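Side-chain contacts in putative uncharacterized protein PH0355 (Pyrococcus horikoshii, PDB 2Z0T), which is of unknown function but carries an ASCH domain of the PUA clan and probably binds RNA: residues G6-E9 with E10-E13; I41-G44 with G45-K48; P74-S78 with I79-V83; Y90-E93 with R94-Y98. One frame throughout, in Å; residues are numbered along the deposited sequence.

All four contacts are local, made between neighbours along the chain, and three of them sit where a helix starts. Contacts 1 and 2 are partly buried and touch each other, their centres about 9 Å apart; between them they join helix 9-16 to the hairpin of strands 39-42 and 47-57. Contacts 3 and 4 lie at the surface, at the starts of the successive helices 79-87 and 92-98, with centres about 19 Å apart. Apolar side chains carry much of the first two contacts. The outer pair is mostly polar, with helix starts capped by the side chains of Ser78 and Asp91, whereas helix 9-16 begins on the backbone carbonyl of Gln8.

Contact 1 (G6-E9 with E10-E13); sequences GLQE and EYIE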
ATOM      1  N   GLY A   6       4.488   9.378   2.245  1.00 16.99           N
ATOM      2  CA  GLY A   6       3.447   9.776   3.169  1.00 14.75           C
ATOM      3  C   GLY A   6       2.457   8.665   3.442  1.00 15.04           C
ATOM      4  O   GLY A   6       2.322   7.726   2.655  1.00 16.73           O
ATOM      5  N   LEU A   7       1.769   8.769   4.570  1.00 13.52           N
ATOM      6  CA  LEU A   7       0.770   7.784   4.952  1.00 18.13           C
ATOM      7  C   LEU A   7      -0.224   8.423   5.908  1.00 20.21           C
ATOM      8  O   LEU A   7       0.168   9.059   6.887  1.00 20.15           O
ATOM      9  CB  LEU A   7       1.433   6.584   5.626  1.00 16.16           C
ATOM     10  CG  LEU A   7       0.498   5.415   5.944  1.00 17.20           C
ATOM     11  CD1 LEU A   7       0.009   4.780   4.640  1.00 17.27           C
ATOM     12  CD2 LEU A   7       1.231   4.386   6.796  1.00 18.04           C
ATOM     13  N   GLN A   8      -1.512   8.260   5.620  1.00 21.31           N
ATOM     14  CA  GLN A   8      -2.548   8.824   6.473  1.00 23.24           C
ATOM     15  C   GLN A   8      -2.494   8.217   7.869  1.00 23.05           C
ATOM     16  O   GLN A   8      -2.168   7.043   8.043  1.00 21.20           O
ATOM     17  CB  GLN A   8      -3.930   8.606   5.850  1.00 24.12           C
ATOM     18  CG  GLN A   8      -4.171   9.468   4.623  1.00 31.59           C
ATOM     19  CD  GLN A   8      -5.602   9.397   4.120  1.00 36.49           C
ATOM     20  OE1 GLN A   8      -5.996  10.161   3.238  1.00 40.34           O
ATOM     21  NE2 GLN A   8      -6.385   8.476   4.673  1.00 36.27           N
ATOM     22  N   GLU A   9      -2.821   9.031   8.865  1.00 24.18           N
ATOM     23  CA  GLU A   9      -2.787   8.605  10.254  1.00 24.19           C
ATOM     24  C   GLU A   9      -3.510   7.299  10.564  1.00 23.47           C
ATOM     25  O   GLU A   9      -2.972   6.449  11.275  1.00 24.47           O
ATOM     26  CB  GLU A   9      -3.348   9.714  11.147  1.00 30.56           C
ATOM     27  CG  GLU A   9      -3.321   9.391  12.629  1.00 36.79           C
ATOM     28  CD  GLU A   9      -3.847  10.530  13.484  1.00 42.87           C
ATOM     29  OE1 GLU A   9      -3.280  11.642  13.407  1.00 45.00           O
ATOM     30  OE2 GLU A   9      -4.826  10.315  14.230  1.00 45.27           O
ATOM     31  N   GLU A  10      -4.721   7.133  10.039  1.00 22.10           N
ATOM     32  CA  GLU A  10      -5.490   5.926  10.322  1.00 23.93           C
ATOM     33  C   GLU A  10      -4.766   4.652   9.913  1.00 21.66           C
ATOM     34  O   GLU A  10      -4.948   3.607  10.535  1.00 23.81           O
ATOM     35  CB  GLU A  10      -6.874   5.975   9.654  1.00 26.37           C
ATOM     36  CG  GLU A  10      -6.886   5.783   8.144  1.00 33.11           C
ATOM     37  CD  GLU A  10      -8.277   5.448   7.614  1.00 36.78           C
ATOM     38  OE1 GLU A  10      -8.835   4.403   8.012  1.00 39.55           O
ATOM     39  OE2 GLU A  10      -8.814   6.228   6.800  1.00 37.75           O
ATOM     40  N   TYR A  11      -3.942   4.735   8.875  1.00 17.21           N
ATOM     41  CA  TYR A  11      -3.210   3.562   8.412  1.00 18.94           C
ATOM     42  C   TYR A  11      -1.978   3.283   9.260  1.00 19.70           C
ATOM     43  O   TYR A  11      -1.566   2.133   9.406  1.00 18.35           O
ATOM     44  CB  TYR A  11      -2.821   3.729   6.943  1.00 17.28           C
ATOM     45  CG  TYR A  11      -4.025   3.846   6.047  1.00 17.97           C
ATOM     46  CD1 TYR A  11      -5.044   2.891   6.093  1.00 16.26           C
ATOM     47  CD2 TYR A  11      -4.169   4.922   5.172  1.00 19.20           C
ATOM     48  CE1 TYR A  11      -6.176   3.008   5.292  1.00 18.57           C
ATOM     49  CE2 TYR A  11      -5.299   5.048   4.366  1.00 21.05           C
ATOM     50  CZ  TYR A  11      -6.298   4.088   4.434  1.00 19.01           C
ATOM     51  OH  TYR A  11      -7.421   4.218   3.650  1.00 21.69           O
ATOM     52  N   ILE A  12      -1.394   4.332   9.827  1.00 19.53           N
ATOM     53  CA  ILE A  12      -0.221   4.163  10.672  1.00 18.84           C
ATOM     54  C   ILE A  12      -0.572   3.250  11.843  1.00 22.22           C
ATOM     55  O   ILE A  12       0.175   2.328  12.172  1.00 21.05           O
ATOM     56  CB  ILE A  12       0.286   5.525  11.213  1.00 18.20           C
ATOM     57  CG1 ILE A  12       0.792   6.381  10.049  1.00 18.28           C
ATOM     58  CG2 ILE A  12       1.398   5.307  12.237  1.00 19.68           C
ATOM     59  CD1 ILE A  12       1.295   7.755  10.454  1.00 18.68           C
ATOM     60  N   GLU A  13      -1.726   3.499  12.456  1.00 23.63           N
ATOM     61  CA  GLU A  13      -2.174   2.706  13.590  1.00 26.08           C
ATOM     62  C   GLU A  13      -2.493   1.259  13.211  1.00 24.16           C
ATOM     63  O   GLU A  13      -2.115   0.330  13.926  1.00 19.42           O
ATOM     64  CB  GLU A  13      -3.407   3.352  14.228  1.00 32.90           C
ATOM     65  CG  GLU A  13      -3.922   2.606  15.449  1.00 40.31           C
ATOM     66  CD  GLU A  13      -5.149   3.250  16.056  1.00 47.03           C
ATOM     67  OE1 GLU A  13      -6.148   3.435  15.325  1.00 51.33           O
ATOM     68  OE2 GLU A  13      -5.119   3.569  17.265  1.00 50.78           O
TER
HETATM   69  O   HOH W   1      -8.259   7.012   3.056  1.00 28.09           O
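Leu7 reaches the first turn of helix 9-16 with both branches. Its CG stands opposite the backbone N (chi1 -174°), which carries CD1 to Tyr11 CB at 3.8 Å while CD2 slides past Ile12 CG1 in the opposite sense, also at 3.8 Å. Strand 22-26, through Glu23 and Arg25, packs on the same leucine. Cutting this side chain back to an alanine would probably open a gap between the strand and the helix start and take from Ile12 CG1 its contact with CD2.

Gln8, the N-cap residue, starts the helix with its main chain: its O accepts from Tyr11 N at 3.0 Å, the donor lying well above the carbonyl plane (49° out of it), and more weakly from Ile12 N. Its extended side chain runs alongside Tyr11 in the same direction, the amide and ring planes only 13° apart, with NE2 3.6 Å from ring atom CE2. Beyond them one water bridges the two polar ends, accepting from Gln8 NE2 at 2.9 Å and bonding Tyr11 OH at 3.0 Å. Over one face of the tyrosine ring lies Glu10 CG, and Lys20 makes a cation-pi contact with the ring.

Glu9 continues the turn through its O, which takes weak bonds from Ile12 N and Glu13 N; the CB of Ile12 rests 3.4 Å from that oxygen.

The chemistry is thus divided: the leucine branches pack against Tyr11 CB and Ile12 CG1, while amide, water and phenol form a polar bridge that is likely to limit rotation of Gln8 and Tyr11.

Contact 2 (I41-G44 with G45-K48); sequences IFEG and GKLK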
ATOM      1  N   ILE A  41      10.059   4.516   5.273  1.00 13.19           N
ATOM      2  CA  ILE A  41       9.845   5.444   6.378  1.00 14.88           C
ATOM      3  C   ILE A  41       8.563   6.192   6.035  1.00 13.52           C
ATOM      4  O   ILE A  41       8.524   6.958   5.069  1.00 13.76           O
ATOM      5  CB  ILE A  41      11.003   6.462   6.499  1.00 16.85           C
ATOM      6  CG1 ILE A  41      12.336   5.727   6.643  1.00 20.96           C
ATOM      7  CG2 ILE A  41      10.768   7.379   7.695  1.00 19.91           C
ATOM      8  CD1 ILE A  41      12.423   4.833   7.863  1.00 22.35           C
ATOM      9  N   PHE A  42       7.515   5.958   6.817  1.00 12.44           N
ATOM     10  CA  PHE A  42       6.218   6.590   6.577  1.00 13.46           C
ATOM     11  C   PHE A  42       5.987   7.885   7.349  1.00 12.91           C
ATOM     12  O   PHE A  42       6.356   8.006   8.514  1.00 15.86           O
ATOM     13  CB  PHE A  42       5.075   5.630   6.939  1.00 14.09           C
ATOM     14  CG  PHE A  42       4.830   4.542   5.931  1.00 14.88           C
ATOM     15  CD1 PHE A  42       4.493   4.850   4.618  1.00 16.03           C
ATOM     16  CD2 PHE A  42       4.879   3.202   6.316  1.00 15.55           C
ATOM     17  CE1 PHE A  42       4.205   3.838   3.698  1.00 18.78           C
ATOM     18  CE2 PHE A  42       4.592   2.183   5.403  1.00 14.64           C
ATOM     19  CZ  PHE A  42       4.253   2.505   4.094  1.00 16.04           C
ATOM     20  N   GLU A  43       5.364   8.842   6.669  1.00 15.93           N
ATOM     21  CA  GLU A  43       4.989  10.130   7.243  1.00 15.82           C
ATOM     22  C   GLU A  43       6.020  10.776   8.164  1.00 14.52           C
ATOM     23  O   GLU A  43       5.759  10.995   9.349  1.00 14.70           O
ATOM     24  CB  GLU A  43       3.661   9.962   7.986  1.00 16.52           C
ATOM     25  CG  GLU A  43       2.879  11.241   8.225  1.00 17.56           C
ATOM     26  CD  GLU A  43       2.507  11.960   6.941  1.00 20.35           C
ATOM     27  OE1 GLU A  43       2.352  11.291   5.895  1.00 18.21           O
ATOM     28  OE2 GLU A  43       2.351  13.200   6.983  1.00 19.96           O
ATOM     29  N   GLY A  44       7.189  11.078   7.613  1.00 16.00           N
ATOM     30  CA  GLY A  44       8.232  11.735   8.384  1.00 18.18           C
ATOM     31  C   GLY A  44       8.736  11.031   9.628  1.00 19.05           C
ATOM     32  O   GLY A  44       9.110  11.689  10.600  1.00 20.58           O
ATOM     33  N   GLY A  45       8.742   9.702   9.614  1.00 16.76           N
ATOM     34  CA  GLY A  45       9.244   8.966  10.759  1.00 18.58           C
ATOM     35  C   GLY A  45       8.230   8.452  11.763  1.00 18.46           C
ATOM     36  O   GLY A  45       8.611   7.862  12.775  1.00 19.33           O
ATOM     37  N   LYS A  46       6.945   8.663  11.506  1.00 17.70           N
ATOM     38  CA  LYS A  46       5.921   8.186  12.425  1.00 18.90           C
ATOM     39  C   LYS A  46       5.852   6.660  12.447  1.00 20.69           C
ATOM     40  O   LYS A  46       5.329   6.063  13.390  1.00 20.52           O
ATOM     41  CB  LYS A  46       4.559   8.772  12.054  1.00 20.22           C
ATOM     42  CG  LYS A  46       4.445  10.254  12.372  1.00 21.40           C
ATOM     43  CD  LYS A  46       3.074  10.808  12.050  1.00 24.89           C
ATOM     44  CE  LYS A  46       2.961  12.254  12.520  1.00 26.46           C
ATOM     45  NZ  LYS A  46       1.643  12.850  12.181  1.00 28.90           N
ATOM     46  N   LEU A  47       6.398   6.034  11.412  1.00 17.94           N
ATOM     47  CA  LEU A  47       6.399   4.578  11.319  1.00 18.98           C
ATOM     48  C   LEU A  47       7.431   4.093  10.311  1.00 16.93           C
ATOM     49  O   LEU A  47       7.589   4.677   9.240  1.00 15.16           O
ATOM     50  CB  LEU A  47       5.013   4.072  10.910  1.00 18.72           C
ATOM     51  CG  LEU A  47       4.909   2.582  10.564  1.00 17.56           C
ATOM     52  CD1 LEU A  47       5.152   1.729  11.805  1.00 19.43           C
ATOM     53  CD2 LEU A  47       3.537   2.307   9.976  1.00 17.61           C
ATOM     54  N   LYS A  48       8.138   3.027  10.670  1.00 15.96           N
ATOM     55  CA  LYS A  48       9.148   2.436   9.803  1.00 15.59           C
ATOM     56  C   LYS A  48       8.756   0.982   9.584  1.00 14.35           C
ATOM     57  O   LYS A  48       8.367   0.296  10.525  1.00 17.01           O
ATOM     58  CB  LYS A  48      10.525   2.500  10.466  1.00 17.93           C
ATOM     59  CG  LYS A  48      11.659   2.019   9.581  1.00 25.88           C
ATOM     60  CD  LYS A  48      12.955   1.848  10.365  1.00 30.63           C
ATOM     61  CE  LYS A  48      13.385   3.136  11.046  1.00 32.20           C
ATOM     62  NZ  LYS A  48      14.682   2.955  11.761  1.00 34.20           N
TER
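Ile41 and Lys48 meet through their torsions: with chi1 at -56° and chi2 at -60°, the isoleucine folds CD1 over toward the neighbouring strand, and Lys48, bent at chi3 (-58°), curls its chain around that methyl. CD1 lies 3.4 Å from Lys48 CG, tighter than usual for two carbons, and 3.7 Å from Lys48 CE. The second branch, CG2, covers the turn at Gly45 N. With a serine in place of Ile41, the aliphatic part of Lys48 would probably lose its apolar support and be set free to turn.

On the other face of the sheet Phe42 and Leu47 run side by side, CD2 to CD2 at 4.0 Å. Ile12 and Ile15 of helix 9-16 pack on Leu47, whereas Phe42 meets Leu7 and, on strand 22-26, Glu23 and Arg25. Their backbones form the strong bond of the contact, Phe42 N to Leu47 O at 2.7 Å, nearly in line with the carbonyl.

Past this pair the chain turns. Phe42 O receives weak bonds from Gly45 N and Lys46 N, and a CB on Gly45 would collide with Gly44 O. Glu43 CG packs on Lys46 CD at 3.9 Å, while its OE1 is held by Leu7 N.

Two residues of one arm, Lys46 and Leu47, stand against the single Phe42 of the other, which makes a classic beta bulge at the turn end of the antiparallel hairpin of strands 39-42 and 47-57 in this ASCH domain.

Contact 3 (P74-S78 with I79-V83); sequences PGVKS and IEEGV
Ser78 and Glu81 are joined by two hydrogen bonds that start helix 79-87. Ser78 OG accepts from Glu81 N at 3.1 Å, the bond fairly straight at 159°, which makes the serine the N-cap. The same hydroxyl donates to Glu81 OE2 at 2.9 Å, meeting that oxygen on its anti side and 28° out of the carboxylate plane. Ser78 can do both because its OG sits between its own backbone N and carbonyl carbon (chi1 72°), turned toward the first helical turn. The regular helical pattern begins alongside, where Gly82 N donates to Ser78 O at 3.0 Å.

The packing contacts are few but close. Val76 CG1 comes down on Glu81 CB at 3.4 Å and on Gly82 N at 3.5 Å, the valine and glutamate side chains passing in opposite directions. A CB on Gly82 would be crowded by Ile79 O. On the far side of the serine, Glu80 bends at chi2 and brings OE1 to 3.2 Å from Ser78 CB. Ile79 turns away from the loop and packs on Lys61 and Leu64 of helix 60-67, while at the start of the loop Pro74 touches Lys19 and Lys20.

As for charge, the carboxylates of Glu80 and Glu81 both fold back toward the amino end of the helix, where the helix dipole would probably favour their negative charge. Since Ser78 OG is gripped by one donor and one acceptor from the same glutamate, its rotation is likely to be fixed, and the first turn is closed by side chain and backbone together.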
ATOM      1  N   PRO A  74      -8.346  -2.317   6.345  1.00 21.09           N
ATOM      2  CA  PRO A  74      -9.141  -2.847   7.454  1.00 22.11           C
ATOM      3  C   PRO A  74     -10.421  -2.050   7.694  1.00 23.76           C
ATOM      4  O   PRO A  74     -10.390  -0.824   7.772  1.00 24.99           O
ATOM      5  CB  PRO A  74      -8.178  -2.762   8.634  1.00 21.70           C
ATOM      6  CG  PRO A  74      -6.847  -2.989   7.987  1.00 20.01           C
ATOM      7  CD  PRO A  74      -6.942  -2.125   6.753  1.00 18.41           C
ATOM      8  N   GLY A  75     -11.545  -2.752   7.797  1.00 26.66           N
ATOM      9  CA  GLY A  75     -12.807  -2.077   8.041  1.00 29.06           C
ATOM     10  C   GLY A  75     -13.670  -1.873   6.810  1.00 29.17           C
ATOM     11  O   GLY A  75     -14.896  -1.822   6.915  1.00 30.70           O
ATOM     12  N   VAL A  76     -13.044  -1.745   5.644  1.00 29.00           N
ATOM     13  CA  VAL A  76     -13.794  -1.551   4.407  1.00 31.42           C
ATOM     14  C   VAL A  76     -14.493  -2.860   4.043  1.00 32.11           C
ATOM     15  O   VAL A  76     -13.850  -3.891   3.854  1.00 31.47           O
ATOM     16  CB  VAL A  76     -12.865  -1.097   3.265  1.00 29.04           C
ATOM     17  CG1 VAL A  76     -13.672  -0.835   2.005  1.00 29.50           C
ATOM     18  CG2 VAL A  76     -12.125   0.166   3.683  1.00 30.85           C
ATOM     19  N   LYS A  77     -15.817  -2.801   3.941  1.00 35.64           N
ATOM     20  CA  LYS A  77     -16.635  -3.976   3.661  1.00 36.99           C
ATOM     21  C   LYS A  77     -16.696  -4.495   2.227  1.00 36.23           C
ATOM     22  O   LYS A  77     -16.896  -5.692   2.016  1.00 39.78           O
ATOM     23  CB  LYS A  77     -18.059  -3.725   4.162  1.00 40.83           C
ATOM     24  CG  LYS A  77     -18.134  -3.348   5.635  1.00 43.74           C
ATOM     25  CD  LYS A  77     -19.572  -3.117   6.077  1.00 48.03           C
ATOM     26  CE  LYS A  77     -19.643  -2.719   7.543  1.00 50.55           C
ATOM     27  NZ  LYS A  77     -21.046  -2.509   7.995  1.00 53.09           N
ATOM     28  N   SER A  78     -16.534  -3.624   1.240  1.00 30.50           N
ATOM     29  CA  SER A  78     -16.602  -4.085  -0.140  1.00 30.33           C
ATOM     30  C   SER A  78     -15.437  -3.624  -0.998  1.00 29.11           C
ATOM     31  O   SER A  78     -14.765  -2.641  -0.683  1.00 27.64           O
ATOM     32  CB  SER A  78     -17.907  -3.621  -0.788  1.00 28.62           C
ATOM     33  OG  SER A  78     -17.875  -2.229  -1.043  1.00 28.55           O
ATOM     34  N   ILE A  79     -15.215  -4.344  -2.092  1.00 29.79           N
ATOM     35  CA  ILE A  79     -14.148  -4.028  -3.032  1.00 29.32           C
ATOM     36  C   ILE A  79     -14.450  -2.687  -3.690  1.00 28.06           C
ATOM     37  O   ILE A  79     -13.541  -1.915  -3.986  1.00 25.86           O
ATOM     38  CB  ILE A  79     -14.036  -5.117  -4.126  1.00 30.31           C
ATOM     39  CG1 ILE A  79     -13.760  -6.478  -3.480  1.00 32.68           C
ATOM     40  CG2 ILE A  79     -12.928  -4.766  -5.108  1.00 30.34           C
ATOM     41  CD1 ILE A  79     -12.459  -6.546  -2.702  1.00 33.70           C
ATOM     42  N   GLU A  80     -15.732  -2.415  -3.919  1.00 28.85           N
ATOM     43  CA  GLU A  80     -16.144  -1.158  -4.536  1.00 30.31           C
ATOM     44  C   GLU A  80     -15.730  -0.002  -3.633  1.00 27.05           C
ATOM     45  O   GLU A  80     -15.191   1.001  -4.100  1.00 26.00           O
ATOM     46  CB  GLU A  80     -17.663  -1.128  -4.748  1.00 34.94           C
ATOM     47  CG  GLU A  80     -18.207  -2.287  -5.572  1.00 41.53           C
ATOM     48  CD  GLU A  80     -18.181  -3.605  -4.818  1.00 44.87           C
ATOM     49  OE1 GLU A  80     -18.876  -3.715  -3.785  1.00 47.85           O
ATOM     50  OE2 GLU A  80     -17.465  -4.532  -5.258  1.00 47.38           O
ATOM     51  N   GLU A  81     -15.989  -0.149  -2.338  1.00 25.65           N
ATOM     52  CA  GLU A  81     -15.623   0.874  -1.369  1.00 26.31           C
ATOM     53  C   GLU A  81     -14.104   1.017  -1.367  1.00 24.22           C
ATOM     54  O   GLU A  81     -13.573   2.128  -1.306  1.00 24.14           O
ATOM     55  CB  GLU A  81     -16.105   0.476   0.028  1.00 29.91           C
ATOM     56  CG  GLU A  81     -17.616   0.418   0.176  1.00 37.95           C
ATOM     57  CD  GLU A  81     -18.042  -0.187   1.501  1.00 42.62           C
ATOM     58  OE1 GLU A  81     -17.641   0.348   2.558  1.00 47.12           O
ATOM     59  OE2 GLU A  81     -18.776  -1.199   1.485  1.00 44.01           O
ATOM     60  N   GLY A  82     -13.413  -0.118  -1.435  1.00 23.03           N
ATOM     61  CA  GLY A  82     -11.961  -0.099  -1.452  1.00 20.32           C
ATOM     62  C   GLY A  82     -11.438   0.729  -2.611  1.00 20.60           C
ATOM     63  O   GLY A  82     -10.568   1.582  -2.433  1.00 19.30           O
ATOM     64  N   VAL A  83     -11.965   0.482  -3.805  1.00 20.69           N
ATOM     65  CA  VAL A  83     -11.537   1.229  -4.982  1.00 23.38           C
ATOM     66  C   VAL A  83     -11.787   2.727  -4.795  1.00 23.21           C
ATOM     67  O   VAL A  83     -10.986   3.554  -5.235  1.00 23.45           O
ATOM     68  CB  VAL A  83     -12.269   0.739  -6.256  1.00 23.48           C
ATOM     69  CG1 VAL A  83     -11.866   1.591  -7.450  1.00 23.98           C
ATOM     70  CG2 VAL A  83     -11.927  -0.725  -6.520  1.00 24.80           C
TER

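Contact 4 (Y90-E93 with R94-Y98); sequences YDEE and REKKY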
ATOM      1  N   TYR A  90      -5.577   8.441  -6.254  1.00 21.35           N
ATOM      2  CA  TYR A  90      -5.118   8.180  -7.612  1.00 20.00           C
ATOM      3  C   TYR A  90      -6.211   8.123  -8.669  1.00 18.00           C
ATOM      4  O   TYR A  90      -7.191   7.392  -8.523  1.00 18.29           O
ATOM      5  CB  TYR A  90      -4.355   6.853  -7.620  1.00 17.95           C
ATOM      6  CG  TYR A  90      -3.453   6.669  -6.417  1.00 17.18           C
ATOM      7  CD1 TYR A  90      -2.329   7.471  -6.238  1.00 20.37           C
ATOM      8  CD2 TYR A  90      -3.733   5.701  -5.450  1.00 18.80           C
ATOM      9  CE1 TYR A  90      -1.502   7.318  -5.128  1.00 19.18           C
ATOM     10  CE2 TYR A  90      -2.910   5.540  -4.332  1.00 16.81           C
ATOM     11  CZ  TYR A  90      -1.799   6.354  -4.179  1.00 19.46           C
ATOM     12  OH  TYR A  90      -0.996   6.224  -3.068  1.00 20.14           O
ATOM     13  N   ASP A  91      -6.017   8.875  -9.747  1.00 19.62           N
ATOM     14  CA  ASP A  91      -6.986   8.903 -10.837  1.00 20.76           C
ATOM     15  C   ASP A  91      -6.836   7.674 -11.725  1.00 20.86           C
ATOM     16  O   ASP A  91      -5.789   7.023 -11.743  1.00 20.16           O
ATOM     17  CB  ASP A  91      -6.813  10.161 -11.689  1.00 21.99           C
ATOM     18  CG  ASP A  91      -5.398  10.337 -12.186  1.00 26.42           C
ATOM     19  OD1 ASP A  91      -4.582  10.923 -11.446  1.00 30.42           O
ATOM     20  OD2 ASP A  91      -5.097   9.878 -13.308  1.00 25.55           O
ATOM     21  N   GLU A  92      -7.890   7.382 -12.476  1.00 20.49           N
ATOM     22  CA  GLU A  92      -7.917   6.231 -13.367  1.00 20.00           C
ATOM     23  C   GLU A  92      -6.837   6.254 -14.448  1.00 20.63           C
ATOM     24  O   GLU A  92      -6.311   5.207 -14.821  1.00 19.60           O
ATOM     25  CB  GLU A  92      -9.299   6.124 -14.006  1.00 22.84           C
ATOM     26  CG  GLU A  92     -10.424   6.095 -12.983  1.00 25.70           C
ATOM     27  CD  GLU A  92     -11.795   6.215 -13.617  1.00 31.60           C
ATOM     28  OE1 GLU A  92     -12.238   5.249 -14.273  1.00 33.55           O
ATOM     29  OE2 GLU A  92     -12.425   7.281 -13.463  1.00 33.51           O
ATOM     30  N   GLU A  93      -6.501   7.434 -14.959  1.00 18.20           N
ATOM     31  CA  GLU A  93      -5.469   7.512 -15.989  1.00 19.52           C
ATOM     32  C   GLU A  93      -4.123   7.016 -15.464  1.00 18.59           C
ATOM     33  O   GLU A  93      -3.410   6.286 -16.155  1.00 16.13           O
ATOM     34  CB  GLU A  93      -5.331   8.943 -16.510  1.00 22.87           C
ATOM     35  CG  GLU A  93      -6.426   9.350 -17.484  1.00 29.43           C
ATOM     36  CD  GLU A  93      -6.448   8.480 -18.731  1.00 31.32           C
ATOM     37  OE1 GLU A  93      -5.395   8.365 -19.395  1.00 34.14           O
ATOM     38  OE2 GLU A  93      -7.516   7.917 -19.050  1.00 33.98           O
ATOM     39  N   ARG A  94      -3.775   7.406 -14.240  1.00 20.60           N
ATOM     40  CA  ARG A  94      -2.514   6.976 -13.641  1.00 19.22           C
ATOM     41  C   ARG A  94      -2.545   5.479 -13.349  1.00 17.45           C
ATOM     42  O   ARG A  94      -1.550   4.781 -13.545  1.00 17.23           O
ATOM     43  CB  ARG A  94      -2.242   7.759 -12.351  1.00 21.81           C
ATOM     44  CG  ARG A  94      -1.818   9.203 -12.582  1.00 25.86           C
ATOM     45  CD  ARG A  94      -1.970  10.040 -11.316  1.00 29.39           C
ATOM     46  NE  ARG A  94      -1.019   9.683 -10.269  1.00 32.68           N
ATOM     47  CZ  ARG A  94      -1.119  10.083  -9.003  1.00 32.63           C
ATOM     48  NH1 ARG A  94      -2.135  10.849  -8.624  1.00 33.08           N
ATOM     49  NH2 ARG A  94      -0.194   9.732  -8.119  1.00 31.29           N
ATOM     50  N   GLU A  95      -3.691   4.992 -12.881  1.00 16.18           N
ATOM     51  CA  GLU A  95      -3.855   3.576 -12.568  1.00 18.51           C
ATOM     52  C   GLU A  95      -3.614   2.739 -13.823  1.00 18.52           C
ATOM     53  O   GLU A  95      -2.889   1.747 -13.793  1.00 18.63           O
ATOM     54  CB  GLU A  95      -5.267   3.317 -12.027  1.00 18.33           C
ATOM     55  CG  GLU A  95      -5.530   1.873 -11.619  1.00 16.40           C
ATOM     56  CD  GLU A  95      -6.930   1.657 -11.082  1.00 20.15           C
ATOM     57  OE1 GLU A  95      -7.709   2.635 -11.037  1.00 24.94           O
ATOM     58  OE2 GLU A  95      -7.256   0.509 -10.706  1.00 18.41           O
ATOM     59  N   LYS A  96      -4.222   3.150 -14.930  1.00 18.35           N
ATOM     60  CA  LYS A  96      -4.065   2.442 -16.196  1.00 18.57           C
ATOM     61  C   LYS A  96      -2.643   2.546 -16.746  1.00 17.41           C
ATOM     62  O   LYS A  96      -2.125   1.599 -17.341  1.00 19.01           O
ATOM     63  CB  LYS A  96      -5.060   2.990 -17.228  1.00 21.95           C
ATOM     64  CG  LYS A  96      -6.493   2.487 -17.061  1.00 30.34           C
ATOM     65  CD  LYS A  96      -7.029   2.740 -15.658  1.00 33.98           C
ATOM     66  CE  LYS A  96      -8.491   2.342 -15.519  1.00 37.73           C
ATOM     67  NZ  LYS A  96      -8.995   2.567 -14.132  1.00 33.80           N
ATOM     68  N   LYS A  97      -2.009   3.694 -16.537  1.00 16.97           N
ATOM     69  CA  LYS A  97      -0.655   3.928 -17.026  1.00 17.64           C
ATOM     70  C   LYS A  97       0.453   3.177 -16.283  1.00 16.57           C
ATOM     71  O   LYS A  97       1.388   2.659 -16.903  1.00 15.20           O
ATOM     72  CB  LYS A  97      -0.342   5.428 -16.976  1.00 20.78           C
ATOM     73  CG  LYS A  97       1.079   5.779 -17.386  1.00 23.64           C
ATOM     74  CD  LYS A  97       1.368   7.254 -17.176  1.00 30.00           C
ATOM     75  CE  LYS A  97       2.787   7.606 -17.586  1.00 32.28           C
ATOM     76  NZ  LYS A  97       3.085   9.047 -17.335  1.00 35.34           N
ATOM     77  N   TYR A  98       0.345   3.112 -14.961  1.00 16.19           N
ATOM     78  CA  TYR A  98       1.373   2.473 -14.137  1.00 15.18           C
ATOM     79  C   TYR A  98       1.067   1.101 -13.556  1.00 16.56           C
ATOM     80  O   TYR A  98       1.979   0.304 -13.327  1.00 16.02           O
ATOM     81  CB  TYR A  98       1.732   3.391 -12.967  1.00 18.21           C
ATOM     82  CG  TYR A  98       2.299   4.728 -13.364  1.00 21.12           C
ATOM     83  CD1 TYR A  98       3.560   4.828 -13.947  1.00 24.33           C
ATOM     84  CD2 TYR A  98       1.576   5.903 -13.149  1.00 26.22           C
ATOM     85  CE1 TYR A  98       4.092   6.064 -14.307  1.00 29.08           C
ATOM     86  CE2 TYR A  98       2.098   7.144 -13.507  1.00 27.59           C
ATOM     87  CZ  TYR A  98       3.354   7.217 -14.084  1.00 29.31           C
ATOM     88  OH  TYR A  98       3.874   8.440 -14.437  1.00 35.13           O
TER
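The ring of Tyr90 meets the guanidinium of Arg94 edge to face: the planes stand 82° apart, with Tyr90 CD1 over one face of the arginine group, 3.6 Å from Arg94 NH2. Beyond the segments the ring of Phe60 lies against that of Tyr90, nearly parallel to it. At the guanidinium edge, in its plane, comes Asp91 OD1, whose long salt bridge of 3.7 Å to Arg94 NH1 remains doubtful because that oxygen is modelled too close to Arg94 CD.

Asp91 is the N-cap of helix 92-98. With CG placed between the backbone N and the carbonyl carbon (chi1 54°), the Asp91 carboxylate turns back so that OD2 accepts from Arg94 N at 3.0 Å, the donor standing 45° out of the carboxylate plane. Asp91 O then takes Glu95 N at 3.1 Å, and Glu93 O takes Lys97 N.

Further along the helix, Lys96 NZ makes a weak salt bridge with Glu95 OE1, a carboxylate oxygen already paired with Arg87. Lys97 lays its CD above one face of Tyr98, offset toward the rim, and its NZ donates to Tyr98 OH at 3.1 Å; Glu29 is a second partner of that hydroxyl.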